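Local coordinates for protein endoglucanase (Clostridium thermocellum, PDB 2C4X) that probably hydrolyses cellulose as part of the cellulosome, represented here by its C-terminal PKD domain and its beta-glucan-binding CBM44 module, at residues Q8-I13 and Q81-S86; A12-S17 and V73-T78; V28-N33 and T58-Y63. The protein carries 1 engineered substitution. All blocks are in the same frame, centred on the assembly; numbering follows the deposited sequence.

Contact 1 (Q8-I13 and Q81-S86); sequences QAPKAI and QGASSS. With CA (calcium ion), chain B.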
ATOM      1  N   GLN A   8     -30.797   8.304 -29.791  1.00 37.65           N
ATOM      2  CA  GLN A   8     -29.460   8.387 -29.197  1.00 36.44           C
ATOM      3  C   GLN A   8     -29.410   7.610 -27.890  1.00 36.07           C
ATOM      4  O   GLN A   8     -30.324   7.730 -27.048  1.00 35.47           O
ATOM      5  CB  GLN A   8     -29.051   9.838 -28.940  1.00 36.15           C
ATOM      6  CG  GLN A   8     -28.904  10.663 -30.190  1.00 35.24           C
ATOM      7  CD  GLN A   8     -28.702  12.137 -29.902  1.00 33.08           C
ATOM      8  OE1 GLN A   8     -28.106  12.523 -28.894  1.00 34.15           O
ATOM      9  NE2 GLN A   8     -29.201  12.967 -30.788  1.00 32.07           N
ATOM     10  N   ALA A   9     -28.351   6.816 -27.724  1.00 35.97           N
ATOM     11  CA  ALA A   9     -28.125   6.091 -26.475  1.00 36.24           C
ATOM     12  C   ALA A   9     -27.762   7.082 -25.365  1.00 36.27           C
ATOM     13  O   ALA A   9     -27.108   8.083 -25.626  1.00 36.01           O
ATOM     14  CB  ALA A   9     -27.035   5.032 -26.642  1.00 36.31           C
ATOM     15  N   PRO A  10     -28.216   6.817 -24.128  1.00 36.48           N
ATOM     16  CA  PRO A  10     -27.952   7.755 -23.046  1.00 36.82           C
ATOM     17  C   PRO A  10     -26.459   7.769 -22.691  1.00 37.86           C
ATOM     18  O   PRO A  10     -25.710   6.887 -23.125  1.00 37.95           O
ATOM     19  CB  PRO A  10     -28.783   7.210 -21.876  1.00 36.41           C
ATOM     20  CG  PRO A  10     -29.029   5.760 -22.199  1.00 36.76           C
ATOM     21  CD  PRO A  10     -29.000   5.640 -23.696  1.00 36.22           C
ATOM     22  N   LYS A  11     -26.030   8.763 -21.930  1.00 37.91           N
ATOM     23  CA  LYS A  11     -24.641   8.796 -21.470  1.00 38.87           C
ATOM     24  C   LYS A  11     -24.555   8.349 -20.015  1.00 38.48           C
ATOM     25  O   LYS A  11     -25.289   8.847 -19.162  1.00 38.55           O
ATOM     26  CB  LYS A  11     -24.012  10.163 -21.730  1.00 38.93           C
ATOM     27  CG  LYS A  11     -23.871  10.412 -23.258  1.00 40.74           C
ATOM     28  CD  LYS A  11     -22.953  11.568 -23.662  1.00 41.17           C
ATOM     29  CE  LYS A  11     -21.453  11.207 -23.519  1.00 46.68           C
ATOM     30  NZ  LYS A  11     -21.006   9.894 -24.139  1.00 47.55           N
ATOM     31  N   ALA A  12     -23.697   7.362 -19.772  1.00 37.66           N
ATOM     32  CA  ALA A  12     -23.542   6.734 -18.473  1.00 37.17           C
ATOM     33  C   ALA A  12     -22.243   7.208 -17.822  1.00 36.89           C
ATOM     34  O   ALA A  12     -21.163   7.196 -18.434  1.00 36.23           O
ATOM     35  CB  ALA A  12     -23.546   5.218 -18.611  1.00 37.27           C
ATOM     36  N   ILE A  13     -22.351   7.643 -16.578  1.00 36.40           N
ATOM     37  CA  ILE A  13     -21.178   8.080 -15.823  1.00 36.10           C
ATOM     38  C   ILE A  13     -21.548   8.038 -14.350  1.00 35.65           C
ATOM     39  O   ILE A  13     -22.711   8.232 -13.987  1.00 35.36           O
ATOM     40  CB  ILE A  13     -20.712   9.518 -16.221  1.00 36.40           C
ATOM     41  CG1 ILE A  13     -19.314   9.813 -15.640  1.00 36.78           C
ATOM     42  CG2 ILE A  13     -21.746  10.558 -15.775  1.00 37.14           C
ATOM     43  CD1 ILE A  13     -18.611  11.030 -16.222  1.00 36.30           C
ATOM     44  N   GLN A  81     -36.481   4.265 -24.425  1.00 34.80           N
ATOM     45  CA  GLN A  81     -36.637   3.468 -25.628  1.00 34.83           C
ATOM     46  C   GLN A  81     -35.800   2.177 -25.633  1.00 35.16           C
ATOM     47  O   GLN A  81     -35.733   1.484 -26.646  1.00 35.34           O
ATOM     48  CB  GLN A  81     -36.328   4.329 -26.846  1.00 34.99           C
ATOM     49  CG  GLN A  81     -37.477   5.268 -27.213  1.00 35.68           C
ATOM     50  CD  GLN A  81     -37.099   6.261 -28.283  1.00 37.55           C
ATOM     51  OE1 GLN A  81     -37.529   6.135 -29.423  1.00 39.49           O
ATOM     52  NE2 GLN A  81     -36.287   7.256 -27.926  1.00 36.43           N
ATOM     53  N   GLY A  82     -35.166   1.867 -24.504  1.00 34.78           N
ATOM     54  CA  GLY A  82     -34.399   0.629 -24.352  1.00 35.22           C
ATOM     55  C   GLY A  82     -32.949   0.628 -24.821  1.00 35.19           C
ATOM     56  O   GLY A  82     -32.304  -0.424 -24.813  1.00 35.38           O
ATOM     57  N   ALA A  83     -32.427   1.786 -25.231  1.00 34.80           N
ATOM     58  CA  ALA A  83     -31.005   1.905 -25.559  1.00 34.89           C
ATOM     59  C   ALA A  83     -30.183   2.142 -24.292  1.00 35.11           C
ATOM     60  O   ALA A  83     -30.647   2.780 -23.342  1.00 34.46           O
ATOM     61  CB  ALA A  83     -30.755   3.032 -26.584  1.00 35.14           C
ATOM     62  N   SER A  84     -28.961   1.624 -24.284  1.00 35.23           N
ATOM     63  CA  SER A  84     -28.139   1.709 -23.090  1.00 36.01           C
ATOM     64  C   SER A  84     -26.673   2.032 -23.366  1.00 35.82           C
ATOM     65  O   SER A  84     -26.179   1.834 -24.479  1.00 35.96           O
ATOM     66  CB  SER A  84     -28.274   0.432 -22.259  1.00 36.15           C
ATOM     67  OG  SER A  84     -27.858  -0.685 -23.006  1.00 38.63           O
ATOM     68  N   SER A  85     -26.008   2.552 -22.331  1.00 35.72           N
ATOM     69  CA  SER A  85     -24.571   2.794 -22.309  1.00 35.61           C
ATOM     70  C   SER A  85     -24.033   2.283 -20.994  1.00 34.50           C
ATOM     71  O   SER A  85     -24.760   2.215 -20.004  1.00 33.88           O
ATOM     72  CB  SER A  85     -24.281   4.298 -22.373  1.00 35.91           C
ATOM     73  OG  SER A  85     -24.945   4.850 -23.489  1.00 41.17           O
ATOM     74  N   SER A  86     -22.745   1.964 -20.974  1.00 34.24           N
ATOM     75  CA  SER A  86     -22.096   1.536 -19.749  1.00 33.67           C
ATOM     76  C   SER A  86     -20.858   2.367 -19.435  1.00 33.76           C
ATOM     77  O   SER A  86     -20.189   2.884 -20.348  1.00 33.61           O
ATOM     78  CB  SER A  86     -21.752   0.041 -19.816  1.00 33.93           C
ATOM     79  OG  SER A  86     -20.584  -0.198 -20.573  1.00 34.86           O
TER
HETATM   80 CA    CA B1252     -32.410   8.230 -25.965  1.00 36.44          CA
HETATM   81  O   HOH W   1     -21.069   5.547 -21.247  1.00 49.48           O
HETATM   82  O   HOH W   2     -34.801   7.970 -25.709  1.00 33.34           O

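Contact 2 (A12-S17 and V73-T78); sequences AIFTFS and VKLIVT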
ATOM      1  N   ALA A  12     -23.697   7.362 -19.772  1.00 37.66           N
ATOM      2  CA  ALA A  12     -23.542   6.734 -18.473  1.00 37.17           C
ATOM      3  C   ALA A  12     -22.243   7.208 -17.822  1.00 36.89           C
ATOM      4  O   ALA A  12     -21.163   7.196 -18.434  1.00 36.23           O
ATOM      5  CB  ALA A  12     -23.546   5.218 -18.611  1.00 37.27           C
ATOM      6  N   ILE A  13     -22.351   7.643 -16.578  1.00 36.40           N
ATOM      7  CA  ILE A  13     -21.178   8.080 -15.823  1.00 36.10           C
ATOM      8  C   ILE A  13     -21.548   8.038 -14.350  1.00 35.65           C
ATOM      9  O   ILE A  13     -22.711   8.232 -13.987  1.00 35.36           O
ATOM     10  CB  ILE A  13     -20.712   9.518 -16.221  1.00 36.40           C
ATOM     11  CG1 ILE A  13     -19.314   9.813 -15.640  1.00 36.78           C
ATOM     12  CG2 ILE A  13     -21.746  10.558 -15.775  1.00 37.14           C
ATOM     13  CD1 ILE A  13     -18.611  11.030 -16.222  1.00 36.30           C
ATOM     14  N   PHE A  14     -20.562   7.765 -13.509  1.00 35.16           N
ATOM     15  CA  PHE A  14     -20.764   7.884 -12.076  1.00 35.29           C
ATOM     16  C   PHE A  14     -19.494   8.260 -11.354  1.00 34.85           C
ATOM     17  O   PHE A  14     -18.395   8.076 -11.879  1.00 34.58           O
ATOM     18  CB  PHE A  14     -21.384   6.603 -11.485  1.00 34.85           C
ATOM     19  CG  PHE A  14     -20.454   5.414 -11.467  1.00 34.70           C
ATOM     20  CD1 PHE A  14     -20.428   4.515 -12.535  1.00 34.13           C
ATOM     21  CD2 PHE A  14     -19.624   5.180 -10.372  1.00 33.81           C
ATOM     22  CE1 PHE A  14     -19.575   3.402 -12.514  1.00 33.77           C
ATOM     23  CE2 PHE A  14     -18.765   4.080 -10.345  1.00 33.96           C
ATOM     24  CZ  PHE A  14     -18.740   3.191 -11.413  1.00 33.56           C
ATOM     25  N   THR A  15     -19.674   8.816 -10.153  1.00 34.75           N
ATOM     26  CA  THR A  15     -18.603   9.007  -9.186  1.00 34.84           C
ATOM     27  C   THR A  15     -19.014   8.282  -7.892  1.00 35.11           C
ATOM     28  O   THR A  15     -20.158   7.828  -7.762  1.00 34.83           O
ATOM     29  CB  THR A  15     -18.346  10.505  -8.886  1.00 34.74           C
ATOM     30  OG1 THR A  15     -19.530  11.089  -8.333  1.00 35.81           O
ATOM     31  CG2 THR A  15     -17.954  11.268 -10.152  1.00 35.06           C
ATOM     32  N   PHE A  16     -18.086   8.155  -6.945  1.00 34.98           N
ATOM     33  CA  PHE A  16     -18.422   7.559  -5.654  1.00 35.02           C
ATOM     34  C   PHE A  16     -17.689   8.260  -4.521  1.00 35.39           C
ATOM     35  O   PHE A  16     -16.674   8.918  -4.735  1.00 35.25           O
ATOM     36  CB  PHE A  16     -18.176   6.034  -5.626  1.00 35.00           C
ATOM     37  CG  PHE A  16     -16.767   5.634  -5.976  1.00 35.57           C
ATOM     38  CD1 PHE A  16     -15.743   5.703  -5.023  1.00 34.13           C
ATOM     39  CD2 PHE A  16     -16.463   5.185  -7.255  1.00 36.49           C
ATOM     40  CE1 PHE A  16     -14.441   5.341  -5.345  1.00 34.40           C
ATOM     41  CE2 PHE A  16     -15.151   4.827  -7.596  1.00 37.85           C
ATOM     42  CZ  PHE A  16     -14.140   4.903  -6.631  1.00 35.52           C
ATOM     43  N   SER A  17     -18.236   8.111  -3.319  1.00 35.64           N
ATOM     44  CA  SER A  17     -17.688   8.699  -2.108  1.00 36.44           C
ATOM     45  C   SER A  17     -17.965   7.740  -0.939  1.00 36.10           C
ATOM     46  O   SER A  17     -19.072   7.199  -0.857  1.00 36.14           O
ATOM     47  CB  SER A  17     -18.366  10.044  -1.855  1.00 36.14           C
ATOM     48  OG  SER A  17     -17.649  10.764  -0.875  1.00 40.48           O
ATOM     49  N   VAL A  73     -16.685  -1.682 -10.818  1.00 35.78           N
ATOM     50  CA  VAL A  73     -18.098  -1.333 -10.702  1.00 35.07           C
ATOM     51  C   VAL A  73     -18.560  -0.890 -12.077  1.00 35.25           C
ATOM     52  O   VAL A  73     -18.011   0.060 -12.640  1.00 34.98           O
ATOM     53  CB  VAL A  73     -18.341  -0.231  -9.636  1.00 35.49           C
ATOM     54  CG1 VAL A  73     -19.854   0.133  -9.536  1.00 33.66           C
ATOM     55  CG2 VAL A  73     -17.787  -0.688  -8.283  1.00 34.31           C
ATOM     56  N   LYS A  74     -19.524  -1.626 -12.635  1.00 34.59           N
ATOM     57  CA  LYS A  74     -20.082  -1.311 -13.934  1.00 34.41           C
ATOM     58  C   LYS A  74     -21.491  -0.758 -13.787  1.00 34.30           C
ATOM     59  O   LYS A  74     -22.350  -1.381 -13.157  1.00 34.48           O
ATOM     60  CB  LYS A  74     -20.096  -2.549 -14.846  1.00 34.12           C
ATOM     61  CG  LYS A  74     -20.713  -2.286 -16.225  1.00 34.55           C
ATOM     62  CD  LYS A  74     -20.640  -3.536 -17.078  1.00 35.18           C
ATOM     63  CE  LYS A  74     -20.929  -3.241 -18.533  1.00 40.09           C
ATOM     64  NZ  LYS A  74     -21.093  -4.516 -19.326  1.00 38.91           N
ATOM     65  N   LEU A  75     -21.721   0.415 -14.375  1.00 33.92           N
ATOM     66  CA  LEU A  75     -23.053   0.986 -14.439  1.00 34.00           C
ATOM     67  C   LEU A  75     -23.572   0.883 -15.855  1.00 34.37           C
ATOM     68  O   LEU A  75     -22.885   1.270 -16.799  1.00 34.04           O
ATOM     69  CB  LEU A  75     -23.029   2.466 -14.035  1.00 33.61           C
ATOM     70  CG  LEU A  75     -24.263   3.321 -14.379  1.00 34.06           C
ATOM     71  CD1 LEU A  75     -25.460   2.933 -13.490  1.00 33.35           C
ATOM     72  CD2 LEU A  75     -23.929   4.818 -14.243  1.00 33.26           C
ATOM     73  N   ILE A  76     -24.795   0.382 -15.995  1.00 34.79           N
ATOM     74  CA  ILE A  76     -25.523   0.473 -17.248  1.00 34.62           C
ATOM     75  C   ILE A  76     -26.756   1.364 -17.057  1.00 35.04           C
ATOM     76  O   ILE A  76     -27.567   1.164 -16.147  1.00 34.36           O
ATOM     77  CB  ILE A  76     -25.927  -0.915 -17.790  1.00 35.07           C
ATOM     78  CG1 ILE A  76     -24.683  -1.766 -18.074  1.00 34.42           C
ATOM     79  CG2 ILE A  76     -26.767  -0.785 -19.078  1.00 34.04           C
ATOM     80  CD1 ILE A  76     -24.977  -3.255 -18.304  1.00 35.41           C
ATOM     81  N   VAL A  77     -26.881   2.340 -17.945  1.00 35.06           N
ATOM     82  CA  VAL A  77     -27.980   3.282 -17.947  1.00 35.34           C
ATOM     83  C   VAL A  77     -28.839   2.998 -19.175  1.00 35.44           C
ATOM     84  O   VAL A  77     -28.319   2.876 -20.290  1.00 35.44           O
ATOM     85  CB  VAL A  77     -27.412   4.734 -17.971  1.00 35.76           C
ATOM     86  CG1 VAL A  77     -28.461   5.736 -18.346  1.00 37.56           C
ATOM     87  CG2 VAL A  77     -26.803   5.090 -16.626  1.00 35.01           C
ATOM     88  N   THR A  78     -30.153   2.887 -18.975  1.00 34.81           N
ATOM     89  CA  THR A  78     -31.062   2.555 -20.057  1.00 34.96           C
ATOM     90  C   THR A  78     -32.111   3.644 -20.178  1.00 34.72           C
ATOM     91  O   THR A  78     -32.685   4.068 -19.175  1.00 34.38           O
ATOM     92  CB  THR A  78     -31.724   1.170 -19.823  1.00 35.16           C
ATOM     93  OG1 THR A  78     -30.695   0.204 -19.574  1.00 36.68           O
ATOM     94  CG2 THR A  78     -32.576   0.719 -21.014  1.00 34.26           C
TER

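Contact 3 (V28-N33 and T58-Y63); sequences VFNASN and TPTITY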
ATOM      1  N   VAL A  28     -21.378   5.801  -1.389  1.00 34.20           N
ATOM      2  CA  VAL A  28     -22.482   6.317  -2.177  1.00 34.33           C
ATOM      3  C   VAL A  28     -22.028   6.442  -3.620  1.00 34.24           C
ATOM      4  O   VAL A  28     -21.107   7.197  -3.917  1.00 34.46           O
ATOM      5  CB  VAL A  28     -23.013   7.671  -1.647  1.00 34.60           C
ATOM      6  CG1 VAL A  28     -24.104   8.215  -2.580  1.00 33.84           C
ATOM      7  CG2 VAL A  28     -23.544   7.520  -0.227  1.00 34.64           C
ATOM      8  N   PHE A  29     -22.666   5.689  -4.511  1.00 34.04           N
ATOM      9  CA  PHE A  29     -22.408   5.810  -5.940  1.00 34.38           C
ATOM     10  C   PHE A  29     -23.404   6.796  -6.517  1.00 34.83           C
ATOM     11  O   PHE A  29     -24.607   6.706  -6.257  1.00 34.93           O
ATOM     12  CB  PHE A  29     -22.523   4.445  -6.640  1.00 34.09           C
ATOM     13  CG  PHE A  29     -21.466   3.460  -6.214  1.00 33.98           C
ATOM     14  CD1 PHE A  29     -21.684   2.605  -5.132  1.00 34.29           C
ATOM     15  CD2 PHE A  29     -20.251   3.394  -6.891  1.00 34.10           C
ATOM     16  CE1 PHE A  29     -20.705   1.675  -4.743  1.00 34.51           C
ATOM     17  CE2 PHE A  29     -19.257   2.490  -6.505  1.00 34.79           C
ATOM     18  CZ  PHE A  29     -19.484   1.624  -5.428  1.00 34.53           C
ATOM     19  N   ASN A  30     -22.898   7.738  -7.298  1.00 34.93           N
ATOM     20  CA  ASN A  30     -23.715   8.835  -7.785  1.00 34.89           C
ATOM     21  C   ASN A  30     -23.632   8.935  -9.306  1.00 34.69           C
ATOM     22  O   ASN A  30     -22.643   9.411  -9.852  1.00 34.12           O
ATOM     23  CB  ASN A  30     -23.272  10.136  -7.103  1.00 35.11           C
ATOM     24  CG  ASN A  30     -24.190  11.299  -7.398  1.00 36.48           C
ATOM     25  OD1 ASN A  30     -24.768  11.393  -8.478  1.00 37.31           O
ATOM     26  ND2 ASN A  30     -24.329  12.201  -6.434  1.00 37.07           N
ATOM     27  N   ALA A  31     -24.678   8.471  -9.981  1.00 34.65           N
ATOM     28  CA  ALA A  31     -24.747   8.509 -11.444  1.00 34.51           C
ATOM     29  C   ALA A  31     -25.529   9.714 -11.973  1.00 34.74           C
ATOM     30  O   ALA A  31     -26.025   9.687 -13.102  1.00 34.83           O
ATOM     31  CB  ALA A  31     -25.367   7.213 -11.963  1.00 34.30           C
ATOM     32  N   SER A  32     -25.635  10.768 -11.169  1.00 35.18           N
ATOM     33  CA  SER A  32     -26.532  11.885 -11.484  1.00 35.67           C
ATOM     34  C   SER A  32     -26.121  12.723 -12.703  1.00 35.84           C
ATOM     35  O   SER A  32     -26.945  13.462 -13.242  1.00 35.55           O
ATOM     36  CB  SER A  32     -26.750  12.778 -10.260  1.00 35.80           C
ATOM     37  OG  SER A  32     -25.580  13.514  -9.970  1.00 37.73           O
ATOM     38  N   ASN A  33     -24.869  12.600 -13.149  1.00 35.58           N
ATOM     39  CA  ASN A  33     -24.474  13.267 -14.394  1.00 35.70           C
ATOM     40  C   ASN A  33     -24.754  12.452 -15.645  1.00 35.80           C
ATOM     41  O   ASN A  33     -24.517  12.934 -16.757  1.00 35.79           O
ATOM     42  CB  ASN A  33     -23.030  13.782 -14.357  1.00 35.61           C
ATOM     43  CG  ASN A  33     -22.853  14.929 -13.368  1.00 36.58           C
ATOM     44  OD1 ASN A  33     -21.812  15.046 -12.729  1.00 37.90           O
ATOM     45  ND2 ASN A  33     -23.877  15.770 -13.231  1.00 36.83           N
ATOM     46  N   THR A  58     -33.596   5.891  -9.770  1.00 39.27           N
ATOM     47  CA  THR A  58     -32.938   7.154  -9.422  1.00 39.10           C
ATOM     48  C   THR A  58     -31.408   6.977  -9.463  1.00 38.60           C
ATOM     49  O   THR A  58     -30.924   5.866  -9.305  1.00 37.95           O
ATOM     50  CB  THR A  58     -33.394   7.666  -8.036  1.00 39.39           C
ATOM     51  OG1 THR A  58     -33.069   6.692  -7.040  1.00 40.28           O
ATOM     52  CG2 THR A  58     -34.903   7.944  -8.011  1.00 39.69           C
ATOM     53  N   PRO A  59     -30.650   8.073  -9.693  1.00 38.51           N
ATOM     54  CA  PRO A  59     -29.210   7.932  -9.968  1.00 38.47           C
ATOM     55  C   PRO A  59     -28.242   7.652  -8.800  1.00 38.44           C
ATOM     56  O   PRO A  59     -27.052   7.443  -9.042  1.00 38.40           O
ATOM     57  CB  PRO A  59     -28.847   9.255 -10.662  1.00 38.31           C
ATOM     58  CG  PRO A  59     -29.899  10.218 -10.301  1.00 38.53           C
ATOM     59  CD  PRO A  59     -31.092   9.481  -9.748  1.00 38.42           C
ATOM     60  N   THR A  60     -28.708   7.632  -7.558  1.00 38.55           N
ATOM     61  CA  THR A  60     -27.794   7.256  -6.475  1.00 39.30           C
ATOM     62  C   THR A  60     -28.137   5.897  -5.851  1.00 39.37           C
ATOM     63  O   THR A  60     -29.267   5.420  -5.936  1.00 39.02           O
ATOM     64  CB  THR A  60     -27.651   8.341  -5.374  1.00 39.35           C
ATOM     65  OG1 THR A  60     -28.805   8.315  -4.532  1.00 41.37           O
ATOM     66  CG2 THR A  60     -27.469   9.743  -5.977  1.00 39.50           C
ATOM     67  N   ILE A  61     -27.130   5.268  -5.251  1.00 39.07           N
ATOM     68  CA  ILE A  61     -27.289   3.993  -4.570  1.00 38.84           C
ATOM     69  C   ILE A  61     -26.161   3.918  -3.546  1.00 38.89           C
ATOM     70  O   ILE A  61     -25.085   4.478  -3.757  1.00 39.15           O
ATOM     71  CB  ILE A  61     -27.285   2.771  -5.563  1.00 38.87           C
ATOM     72  CG1 ILE A  61     -27.882   1.518  -4.892  1.00 38.96           C
ATOM     73  CG2 ILE A  61     -25.870   2.494  -6.137  1.00 37.41           C
ATOM     74  CD1 ILE A  61     -28.431   0.446  -5.859  1.00 39.09           C
ATOM     75  N   THR A  62     -26.421   3.268  -2.422  1.00 38.44           N
ATOM     76  CA  THR A  62     -25.382   3.061  -1.425  1.00 38.85           C
ATOM     77  C   THR A  62     -25.082   1.569  -1.291  1.00 38.56           C
ATOM     78  O   THR A  62     -25.968   0.722  -1.493  1.00 38.98           O
ATOM     79  CB  THR A  62     -25.713   3.757  -0.053  1.00 38.76           C
ATOM     80  OG1 THR A  62     -24.590   3.647   0.830  1.00 39.97           O
ATOM     81  CG2 THR A  62     -26.938   3.144   0.618  1.00 38.64           C
ATOM     82  N   TYR A  63     -23.830   1.260  -0.970  1.00 38.09           N
ATOM     83  CA  TYR A  63     -23.328  -0.106  -0.976  1.00 37.53           C
ATOM     84  C   TYR A  63     -22.167  -0.293   0.013  1.00 37.18           C
ATOM     85  O   TYR A  63     -21.394   0.634   0.246  1.00 37.17           O
ATOM     86  CB  TYR A  63     -22.893  -0.510  -2.401  1.00 37.98           C
ATOM     87  CG  TYR A  63     -22.738  -1.999  -2.548  1.00 37.96           C
ATOM     88  CD1 TYR A  63     -23.859  -2.825  -2.594  1.00 39.09           C
ATOM     89  CD2 TYR A  63     -21.473  -2.593  -2.585  1.00 37.45           C
ATOM     90  CE1 TYR A  63     -23.735  -4.193  -2.689  1.00 39.62           C
ATOM     91  CE2 TYR A  63     -21.336  -3.971  -2.689  1.00 37.24           C
ATOM     92  CZ  TYR A  63     -22.470  -4.765  -2.741  1.00 38.86           C
ATOM     93  OH  TYR A  63     -22.368  -6.135  -2.826  1.00 38.29           O
TER

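Contact 1 (Q8-I13 and Q81-S86)
A calcium ion takes the backbone Gln8 O at 2.4 Å, and one of its waters accepts from Gln81 NE2 at 2.8 Å, so the link between Gln8 and Gln81 runs through metal and water and is not direct. This is the calcium site of the PKD domain, an immunoglobulin-like beta-sandwich, and Asn7, Asp36, Asp38 and Asp79 complete the set of binding residues. The backbone N of Gln81 and of Ala83 both donate to Asp79 OD1, a second-shell grip on a residue whose OD2 holds the metal. Beyond the ion, the loop 8-13 runs beside the start of strand 84-93 in nearly the same direction, 28° apart, yet no direct hydrogen bond joins the two. Small side chains make the contact instead, against methyl and backbone alike. Ala9 CB faces Ala83 CB at 4.2 Å, and the Pro10 ring sets its CD against Ala83 O at 3.3 Å. Further on, the methyl of Ala12 rests on the strand backbone, with CB 3.5 Å from Ser85 O. A water bridges two carbonyls, donating to Ser86 O at 2.9 Å and to Ala12 O at 3.3 Å.

Contact 2 (A12-S17 and V73-T78)
The Phe14 ring meets strand 69-79 over two successive inward-pointing residues, Val73 and Leu75. Its chi1 of 70° puts CG between the backbone N and the carbonyl carbon, and chi2 of -92° sets the ring plane roughly perpendicular to the plane through CA, CB and CG. From there one side of the ring passes Leu75, with CD1 3.6 Å from Leu75 CB, the two side chains sliding past each other in opposite directions. The tip of the ring arrives at Val73, whose carbonyl O lies in the ring plane, 3.4 Å from Phe14 CZ. The same CZ touches Val73 CG1 at 3.8 Å, so a single rim carbon meets both the backbone and the side chain of one residue. Leu75 has its CG anti to the backbone N (chi1 165°), and the CD2 branch reaches back to the loop, 3.6 Å from Ile13 O. At the far end Val77 offers CG2 to the methyl of Ala12, with CG2 and CB 3.8 Å apart.

No hydrogen bond crosses the contact; side chains meet one another and, at Val73 O and Ile13 O, the opposite backbone. Trp46 and Phe87 each meet the Phe14 ring edge-to-face, and Trp46 also touches Leu75, which extends the apolar cluster onto strands 41-47 and 84-93. The loop leading into strand 15-17 of the three-stranded sheet thus places Phe14 against strand 69-79 of the four-stranded one. An aromatic ring among branched aliphatic groups here forms part of the hydrophobic core of the immunoglobulin-like beta-sandwich of a PKD domain.

Contact 3 (V28-N33 and T58-Y63)
Phe29 and Ile61 form the hydrogen-bonded pair of this antiparallel ladder, each giving its N-H and its carbonyl to the other. The bond from Phe29 N to Ile61 O is 2.8 Å, with the donor nearly in line with the acceptor carbonyl at a C=O...N angle of 174°, and the return bond from Ile61 N to Phe29 O is 3.1 Å. Phe29 O is approached a second time by Thr60 CA, a CA-H...O contact of 3.2 Å. A further backbone bond runs from Ala31 N to Pro59 O at 2.8 Å, the donor lying 30° from the carbonyl plane. In the flanking pairs, Val28 with Thr62 and Asn30 with Thr60, the backbone N of Val28 and of Asn30 points the other way and bonds to strand 15-17, at Ser17 and Thr15.

Asn30 carries its CG anti to the backbone N (chi1 -172°), side by side with Thr60, whose CG2 lies 3.9 Å from that carbon. Its OD1 is gripped twice by Ser32, by N at 2.9 Å and by OG at 2.7 Å. The first of these makes an Asx turn. Thr62 OG1 has Asn26 OD1 as its main partner, and Tyr63 OH is satisfied by Asp50 OD2. On the face with Ile61, Phe29 brings CE1 against Tyr63 CB at 3.9 Å, rim first.

The chemistry divides the sheet: backbone bonds fix the register, apolar groups line the Phe29 face, and the Asn30 face is mixed, with Asn30 OD1 taken by Ser32 of its own segment and not by the neighbouring strand.

In the fold
All three contacts belong to the PKD domain. Contact 2 is buried, part of the core, while contacts 1 and 3 lie nearer the surface, one beside the calcium ion and the other at an outer strand of the three-stranded sheet. Contacts 1 and 2 share Ala12 and Ile13 and reach neighbouring strands of the four-stranded sheet, so one N-terminal segment, 8-17, leads from the metal site into the core. Contact 3 is nested within the loop closed by contact 2 and joins it through strand 15-17, which pairs with 27-30. The chemistry follows position: metal, water and small-side-chain packing in contact 1, mainly apolar contact in contact 2, direct backbone bonds within a sheet in contact 3.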